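Local coordinates for protein synaptotagmin-1 (Arabidopsis thaliana, PDB 7ATP) that helps keep the plasma membrane intact during freezing and osmotic stress, its first C2 domain probably binding phospholipids with calcium, at residues V10-V15 with V134-K139. Sequence-based numbering, arbitrary orientation.
Sequences VHVKVV and VELLYK
The carbonyl oxygen of Leu137 gathers three groups of the neighbouring strand: His11 N donates a hydrogen bond of 2.7 Å to it, Val10 CA brings a weaker C-H contact, and the His11 ring turns an edge to it, with ND1 3.6 Å from Leu137 O. Setting CG beside the backbone N and anti to the carbonyl carbon (chi1 -70°) swings the imidazole to this place. Leu137 N returns a bond of 2.9 Å to His11 O. This hydrogen-bonded pair is followed, two residues on, by another, Lys13 with Glu135, the non-hydrogen-bonded pair Val12-Leu136 lying between them; here Lys13 N reaches Glu135 O at 2.8 Å in a nearly straight bond (172°) and Glu135 N answers to Lys13 O. The strands 8-18 and 131-140 are thus antiparallel neighbours in one sheet of the C2 beta-sandwich, and 57-66 continues the sheet beyond the first of them.

Alternation sorts the side chains. His11, Lys13, Glu135 and Leu137 share the partly exposed face, where Lys13 and Glu135 run side by side, their CB atoms 4.1 Å apart. Beyond a bend at chi3, Lys13 NZ stands 3.8 Å from Glu135 OE1, a long salt bridge; long charged chains suit a face that is only partly buried.

Val10, Val12, Val14, Val134, Leu136 and Tyr138 occupy the buried face. Leu136 is long enough to serve two valines, its CG lying 4.2 Å from Val10 CG2 and its CD1 equally far from Val12 CG1. Branched valines fit an extended backbone, and Val12 and Val134 touch Phe76 of the other sheet.

With main-chain bonds fixing the register and the long ion pair probably adding little, the pairing unites a partly exposed face of mixed character with an apolar one that helps fill the sandwich core.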
loop_
_atom_site.group_PDB
_atom_site.type_symbol
_atom_site.label_atom_id
_atom_site.label_comp_id
_atom_site.label_asym_id
_atom_site.label_seq_id
_atom_site.Cartn_x
_atom_site.Cartn_y
_atom_site.Cartn_z
ATOM N N VAL A 10 -12.628 -1.563 -6.083
ATOM C CA VAL A 10 -11.371 -2.275 -6.258
ATOM C C VAL A 10 -11.026 -2.929 -4.933
ATOM O O VAL A 10 -11.220 -2.335 -3.867
ATOM C CB VAL A 10 -10.247 -1.338 -6.740
ATOM C CG1 VAL A 10 -10.135 -0.131 -5.824
ATOM C CG2 VAL A 10 -8.926 -2.089 -6.844
ATOM N N HIS A 11 -10.547 -4.160 -5.000
ATOM C CA HIS A 11 -10.182 -4.919 -3.818
ATOM C C HIS A 11 -8.663 -4.975 -3.763
ATOM O O HIS A 11 -8.026 -5.511 -4.672
ATOM C CB HIS A 11 -10.819 -6.303 -3.854
ATOM C CG HIS A 11 -12.307 -6.279 -3.664
ATOM N ND1 HIS A 11 -13.182 -5.872 -4.652
ATOM C CD2 HIS A 11 -13.074 -6.604 -2.597
ATOM C CE1 HIS A 11 -14.423 -5.950 -4.201
ATOM N NE2 HIS A 11 -14.384 -6.384 -2.954
ATOM N N VAL A 12 -8.087 -4.394 -2.710
ATOM C CA VAL A 12 -6.642 -4.302 -2.547
ATOM C C VAL A 12 -6.240 -5.251 -1.440
ATOM O O VAL A 12 -6.757 -5.161 -0.326
ATOM C CB VAL A 12 -6.202 -2.869 -2.207
ATOM C CG1 VAL A 12 -4.701 -2.736 -2.371
ATOM C CG2 VAL A 12 -6.904 -1.881 -3.076
ATOM N N LYS A 13 -5.336 -6.169 -1.748
ATOM C CA LYS A 13 -4.709 -7.012 -0.751
ATOM C C LYS A 13 -3.263 -6.558 -0.611
ATOM O O LYS A 13 -2.517 -6.548 -1.599
ATOM C CB LYS A 13 -4.782 -8.491 -1.119
ATOM C CG LYS A 13 -4.133 -9.387 -0.076
ATOM C CD LYS A 13 -4.118 -10.864 -0.487
ATOM C CE LYS A 13 -5.488 -11.511 -0.352
ATOM N NZ LYS A 13 -5.646 -12.759 -1.189
ATOM N N VAL A 14 -2.886 -6.130 0.594
ATOM C CA VAL A 14 -1.490 -5.853 0.895
ATOM C C VAL A 14 -0.893 -7.178 1.332
ATOM O O VAL A 14 -1.273 -7.725 2.368
ATOM C CB VAL A 14 -1.346 -4.775 1.980
ATOM C CG1 VAL A 14 0.067 -4.691 2.435
ATOM C CG2 VAL A 14 -1.788 -3.426 1.437
ATOM N N VAL A 15 0.026 -7.709 0.536
ATOM C CA VAL A 15 0.510 -9.061 0.750
ATOM C C VAL A 15 1.630 -9.041 1.766
ATOM O O VAL A 15 1.469 -9.504 2.901
ATOM C CB VAL A 15 1.001 -9.702 -0.555
ATOM C CG1 VAL A 15 1.593 -11.072 -0.261
ATOM C CG2 VAL A 15 -0.128 -9.810 -1.526
ATOM N N VAL A 134 1.485 -6.264 -3.727
ATOM C CA VAL A 134 0.057 -6.055 -3.552
ATOM C C VAL A 134 -0.676 -6.852 -4.618
ATOM O O VAL A 134 -0.101 -7.233 -5.635
ATOM C CB VAL A 134 -0.316 -4.567 -3.632
ATOM C CG1 VAL A 134 0.253 -3.810 -2.445
ATOM C CG2 VAL A 134 0.234 -3.980 -4.897
ATOM N N GLU A 135 -1.954 -7.130 -4.359
ATOM C CA GLU A 135 -2.877 -7.715 -5.328
ATOM C C GLU A 135 -4.083 -6.809 -5.461
ATOM O O GLU A 135 -4.557 -6.238 -4.472
ATOM C CB GLU A 135 -3.385 -9.108 -4.931
ATOM C CG GLU A 135 -2.414 -10.252 -5.131
ATOM C CD GLU A 135 -2.906 -11.539 -4.481
ATOM O OE1 GLU A 135 -4.130 -11.810 -4.543
ATOM O OE2 GLU A 135 -2.070 -12.268 -3.895
ATOM N N LEU A 136 -4.577 -6.688 -6.683
ATOM C CA LEU A 136 -5.754 -5.896 -6.974
ATOM C C LEU A 136 -6.780 -6.742 -7.707
ATOM O O LEU A 136 -6.432 -7.589 -8.531
ATOM C CB LEU A 136 -5.407 -4.694 -7.825
ATOM C CG LEU A 136 -5.013 -3.458 -7.042
ATOM C CD1 LEU A 136 -3.708 -3.657 -6.313
ATOM C CD2 LEU A 136 -4.889 -2.336 -8.024
ATOM N N LEU A 137 -8.050 -6.490 -7.402
ATOM C CA LEU A 137 -9.157 -7.130 -8.105
ATOM C C LEU A 137 -10.240 -6.074 -8.267
ATOM O O LEU A 137 -10.772 -5.573 -7.271
ATOM C CB LEU A 137 -9.662 -8.347 -7.337
ATOM C CG LEU A 137 -10.630 -9.318 -7.996
ATOM C CD1 LEU A 137 -10.322 -10.739 -7.533
ATOM C CD2 LEU A 137 -12.047 -8.930 -7.630
ATOM N N TYR A 138 -10.524 -5.710 -9.511
ATOM C CA TYR A 138 -11.524 -4.702 -9.829
ATOM C C TYR A 138 -12.844 -5.372 -10.162
ATOM O O TYR A 138 -12.878 -6.378 -10.872
ATOM C CB TYR A 138 -11.098 -3.834 -11.008
ATOM C CG TYR A 138 -12.101 -2.750 -11.317
ATOM C CD1 TYR A 138 -12.669 -2.006 -10.297
ATOM C CD2 TYR A 138 -12.475 -2.466 -12.623
ATOM C CE1 TYR A 138 -13.583 -1.012 -10.554
ATOM C CE2 TYR A 138 -13.394 -1.469 -12.898
ATOM C CZ TYR A 138 -13.946 -0.742 -11.856
ATOM O OH TYR A 138 -14.865 0.257 -12.107
ATOM N N LYS A 139 -13.922 -4.803 -9.653
ATOM C CA LYS A 139 -15.253 -5.311 -9.925
ATOM C C LYS A 139 -16.217 -4.145 -10.122
ATOM O O LYS A 139 -16.502 -3.401 -9.176
ATOM C CB LYS A 139 -15.710 -6.242 -8.800
ATOM C CG LYS A 139 -15.281 -7.696 -9.004
ATOM C CD LYS A 139 -15.860 -8.631 -7.943
ATOM C CE LYS A 139 -16.541 -9.842 -8.586
ATOM N NZ LYS A 139 -15.633 -10.611 -9.488
#